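Local atomic coordinates of flavodoxin (Bacillus cereus, PDB entry 6FSG), a protein that binds flavin mononucleotide and probably serves as a low-potential electron donor to a number of redox enzymes. Residues 28-33 and 141-146. Numbering follows the deposited sequence. Where two conformers were deposited one is given.
Sequences TENEIE and EFVKHL
V143, near the C-terminal end of helix 129-144, meets two polar side chains of the loop that leads into strand 31-36, T28 and N30. In the conformer described here, its branch CG1 lies anti to the backbone N (chi1 178°) with CG2 beside that N, which sets both methyls towards the loop. Toward T28 the approach is tip to tip: T28 OG1 stands 4.1 Å from V143 CG1 and equally far from V143 CG2, a loose contact of a hydroxyl with two methyls. That hydroxyl is already engaged, hydrogen-bonded to the carbonyl of I25 at the end of helix 13-26. The side-chain amide of N30 slants across V143 and lies against CG1. K144, one residue on, takes no part in the contact with the loop; its extended chain carries NZ to E141 OE2, 2.7 Å away, in a salt bridge that meets the carboxylate on its syn side, 21° out of plane. At L146, three residues on from V143, the backbone N donates to V143 O at 2.9 Å, and the side chain comes back toward the loop. Its methyl CD1 reaches the N30 amide, with L146 CD1 4.1 Å from N30 CG, so V143 and L146 together give this amide an apolar neighbour surface. The touching residues are all partly exposed, and the contact is a small van der Waals seam at the protein surface, away from the flavin. It joins the C-terminal end of the last helix to the turn between helix 13-26 and strand 31-36, an edge strand of the parallel flavodoxin sheet. V143 also packs on I25 of helix 13-26, L146 rests on L3 of strand 2-7 and K84 of strand 84-91, and F142 faces strands 84-91 and 115-124.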
ATOM      1  N   THR A  28     -15.293  -7.994  -5.773  1.00  6.59           N
ATOM      2  CA  THR A  28     -16.371  -7.083  -5.405  1.00  6.13           C
ATOM      3  C   THR A  28     -16.711  -6.194  -6.597  1.00  8.01           C
ATOM      4  O   THR A  28     -16.032  -6.210  -7.626  1.00  8.78           O
ATOM      5  CB  THR A  28     -15.997  -6.229  -4.185  1.00  7.05           C
ATOM      6  OG1 THR A  28     -14.983  -5.269  -4.522  1.00  6.93           O
ATOM      7  CG2 THR A  28     -15.511  -7.112  -3.041  1.00  8.91           C
ATOM      8  N   GLU A  29     -17.776  -5.407  -6.457  0.63  8.30           N
ATOM      9  CA  GLU A  29     -18.197  -4.520  -7.543  0.63  8.80           C
ATOM     10  C   GLU A  29     -17.442  -3.191  -7.473  0.63  8.47           C
ATOM     11  O   GLU A  29     -18.012  -2.104  -7.359  0.63 10.58           O
ATOM     12  CB  GLU A  29     -19.705  -4.330  -7.527  0.63 10.16           C
ATOM     13  CG  GLU A  29     -20.467  -5.635  -7.743  0.63 11.27           C
ATOM     14  CD  GLU A  29     -20.101  -6.343  -9.042  0.63 13.35           C
ATOM     15  OE1 GLU A  29     -20.032  -5.672 -10.093  0.63 13.54           O
ATOM     16  OE2 GLU A  29     -19.874  -7.573  -9.015  0.63 14.06           O
ATOM     17  N   ASN A  30     -16.120  -3.324  -7.537  1.00  8.52           N
ATOM     18  CA  ASN A  30     -15.187  -2.211  -7.568  1.00  7.96           C
ATOM     19  C   ASN A  30     -14.076  -2.584  -8.541  1.00  8.93           C
ATOM     20  O   ASN A  30     -13.790  -3.767  -8.755  1.00 10.97           O
ATOM     21  CB  ASN A  30     -14.550  -1.961  -6.192  1.00  7.69           C
ATOM     22  CG  ASN A  30     -15.574  -1.664  -5.117  1.00  8.77           C
ATOM     23  OD1 ASN A  30     -15.889  -2.517  -4.284  1.00 10.64           O
ATOM     24  ND2 ASN A  30     -16.112  -0.458  -5.139  1.00  7.79           N
ATOM     25  N   GLU A  31     -13.441  -1.574  -9.121  1.00  8.71           N
ATOM     26  CA  GLU A  31     -12.330  -1.778 -10.038  1.00  9.66           C
ATOM     27  C   GLU A  31     -11.051  -1.318  -9.351  1.00  8.73           C
ATOM     28  O   GLU A  31     -11.069  -0.372  -8.558  1.00  8.82           O
ATOM     29  CB  GLU A  31     -12.530  -0.979 -11.330  1.00 14.58           C
ATOM     30  CG  GLU A  31     -13.794  -1.344 -12.110  1.00 20.13           C
ATOM     31  CD  GLU A  31     -15.047  -0.705 -11.533  1.00 25.16           C
ATOM     32  OE1 GLU A  31     -14.989   0.495 -11.186  1.00 27.36           O
ATOM     33  OE2 GLU A  31     -16.081  -1.401 -11.415  1.00 28.06           O
ATOM     34  N   ILE A  32      -9.942  -1.995  -9.642  1.00  7.62           N
ATOM     35  CA  ILE A  32      -8.650  -1.613  -9.072  1.00  7.91           C
ATOM     36  C   ILE A  32      -7.557  -1.707 -10.131  1.00  7.84           C
ATOM     37  O   ILE A  32      -7.455  -2.705 -10.849  1.00  9.83           O
ATOM     38  CB  ILE A  32      -8.316  -2.425  -7.798  1.00  8.78           C
ATOM     39  CG1 ILE A  32      -7.060  -1.861  -7.128  1.00  9.41           C
ATOM     40  CG2 ILE A  32      -8.193  -3.919  -8.104  1.00 10.06           C
ATOM     41  CD1 ILE A  32      -6.919  -2.251  -5.678  1.00 10.50           C
ATOM     42  N   GLU A  33      -6.736  -0.667 -10.222  1.00  5.84           N
ATOM     43  CA  GLU A  33      -5.590  -0.642 -11.122  1.00  6.06           C
ATOM     44  C   GLU A  33      -4.341  -0.828 -10.268  1.00  4.99           C
ATOM     45  O   GLU A  33      -4.085  -0.018  -9.373  1.00  6.51           O
ATOM     46  CB  GLU A  33      -5.520   0.663 -11.919  1.00  7.74           C
ATOM     47  CG  GLU A  33      -4.286   0.732 -12.809  1.00 10.69           C
ATOM     48  CD  GLU A  33      -4.410   1.727 -13.946  1.00 12.95           C
ATOM     49  OE1 GLU A  33      -3.798   1.478 -15.007  1.00 14.31           O
ATOM     50  OE2 GLU A  33      -5.119   2.749 -13.793  1.00 13.54           O
ATOM     51  N   GLU A 141     -11.898  -5.846   4.538  1.00  7.10           N
ATOM     52  CA  GLU A 141     -12.186  -4.721   5.425  1.00  6.80           C
ATOM     53  C   GLU A 141     -12.060  -3.392   4.686  1.00  6.37           C
ATOM     54  O   GLU A 141     -12.821  -2.453   4.956  1.00  7.12           O
ATOM     55  CB  GLU A 141     -11.278  -4.771   6.655  1.00  8.00           C
ATOM     56  CG  GLU A 141     -11.617  -5.905   7.615  1.00 10.57           C
ATOM     57  CD  GLU A 141     -12.948  -5.684   8.286  1.00 13.45           C
ATOM     58  OE1 GLU A 141     -13.119  -4.591   8.858  1.00 13.32           O
ATOM     59  OE2 GLU A 141     -13.821  -6.574   8.213  1.00 14.98           O
ATOM     60  N   PHE A 142     -11.100  -3.285   3.762  1.00  5.59           N
ATOM     61  CA  PHE A 142     -10.960  -2.053   2.995  1.00  5.98           C
ATOM     62  C   PHE A 142     -12.245  -1.735   2.233  1.00  6.59           C
ATOM     63  O   PHE A 142     -12.743  -0.601   2.267  1.00  7.15           O
ATOM     64  CB  PHE A 142      -9.766  -2.143   2.038  1.00  5.31           C
ATOM     65  CG  PHE A 142      -9.469  -0.842   1.344  1.00  5.76           C
ATOM     66  CD1 PHE A 142      -8.714   0.148   1.963  1.00  7.63           C
ATOM     67  CD2 PHE A 142      -9.976  -0.588   0.090  1.00  7.48           C
ATOM     68  CE1 PHE A 142      -8.471   1.366   1.332  1.00  8.54           C
ATOM     69  CE2 PHE A 142      -9.714   0.611  -0.549  1.00  8.06           C
ATOM     70  CZ  PHE A 142      -8.964   1.589   0.077  1.00  8.63           C
ATOM     71  N   VAL A 143     -12.804  -2.733   1.549  0.56  6.78           N
ATOM     72  CA  VAL A 143     -13.981  -2.483   0.725  0.56  8.06           C
ATOM     73  C   VAL A 143     -15.134  -1.960   1.571  0.56  8.65           C
ATOM     74  O   VAL A 143     -15.918  -1.118   1.114  0.56  8.43           O
ATOM     75  CB  VAL A 143     -14.374  -3.749  -0.053  0.56  7.90           C
ATOM     76  CG1 VAL A 143     -15.634  -3.507  -0.866  0.56  7.78           C
ATOM     77  CG2 VAL A 143     -13.265  -4.185  -0.986  0.56  7.37           C
ATOM     78  N   LYS A 144     -15.269  -2.454   2.809  1.00  9.20           N
ATOM     79  CA  LYS A 144     -16.392  -2.048   3.656  1.00 10.22           C
ATOM     80  C   LYS A 144     -16.473  -0.531   3.816  1.00 11.02           C
ATOM     81  O   LYS A 144     -17.561   0.010   4.036  1.00 12.19           O
ATOM     82  CB  LYS A 144     -16.298  -2.676   5.052  1.00 11.60           C
ATOM     83  CG  LYS A 144     -16.501  -4.179   5.107  1.00 13.78           C
ATOM     84  CD  LYS A 144     -16.536  -4.660   6.565  1.00 17.29           C
ATOM     85  CE  LYS A 144     -16.648  -6.176   6.658  1.00 19.82           C
ATOM     86  NZ  LYS A 144     -16.551  -6.691   8.062  1.00 21.24           N
ATOM     87  N   HIS A 145     -15.336   0.167   3.743  1.00 11.76           N
ATOM     88  CA  HIS A 145     -15.296   1.614   3.914  1.00 12.46           C
ATOM     89  C   HIS A 145     -15.662   2.386   2.654  1.00 14.13           C
ATOM     90  O   HIS A 145     -15.848   3.605   2.724  1.00 14.81           O
ATOM     91  CB  HIS A 145     -13.902   2.022   4.384  1.00 12.54           C
ATOM     92  CG  HIS A 145     -13.621   1.653   5.806  1.00 11.88           C
ATOM     93  ND1 HIS A 145     -13.902   2.498   6.856  1.00 12.35           N
ATOM     94  CD2 HIS A 145     -13.103   0.528   6.354  1.00 12.92           C
ATOM     95  CE1 HIS A 145     -13.568   1.912   7.992  1.00 11.90           C
ATOM     96  NE2 HIS A 145     -13.079   0.717   7.715  1.00 13.41           N
ATOM     97  N   LEU A 146     -15.768   1.722   1.513  1.00 14.27           N
ATOM     98  CA  LEU A 146     -16.205   2.395   0.303  1.00 16.45           C
ATOM     99  C   LEU A 146     -17.726   2.487   0.307  1.00 23.45           C
ATOM    100  O   LEU A 146     -18.416   1.739   1.007  1.00 22.21           O
ATOM    101  CB  LEU A 146     -15.702   1.633  -0.915  1.00 14.26           C
ATOM    102  CG  LEU A 146     -14.193   1.374  -0.930  1.00 12.34           C
ATOM    103  CD1 LEU A 146     -13.880   0.518  -2.122  1.00 11.72           C
ATOM    104  CD2 LEU A 146     -13.408   2.658  -0.958  1.00 12.22           C
TER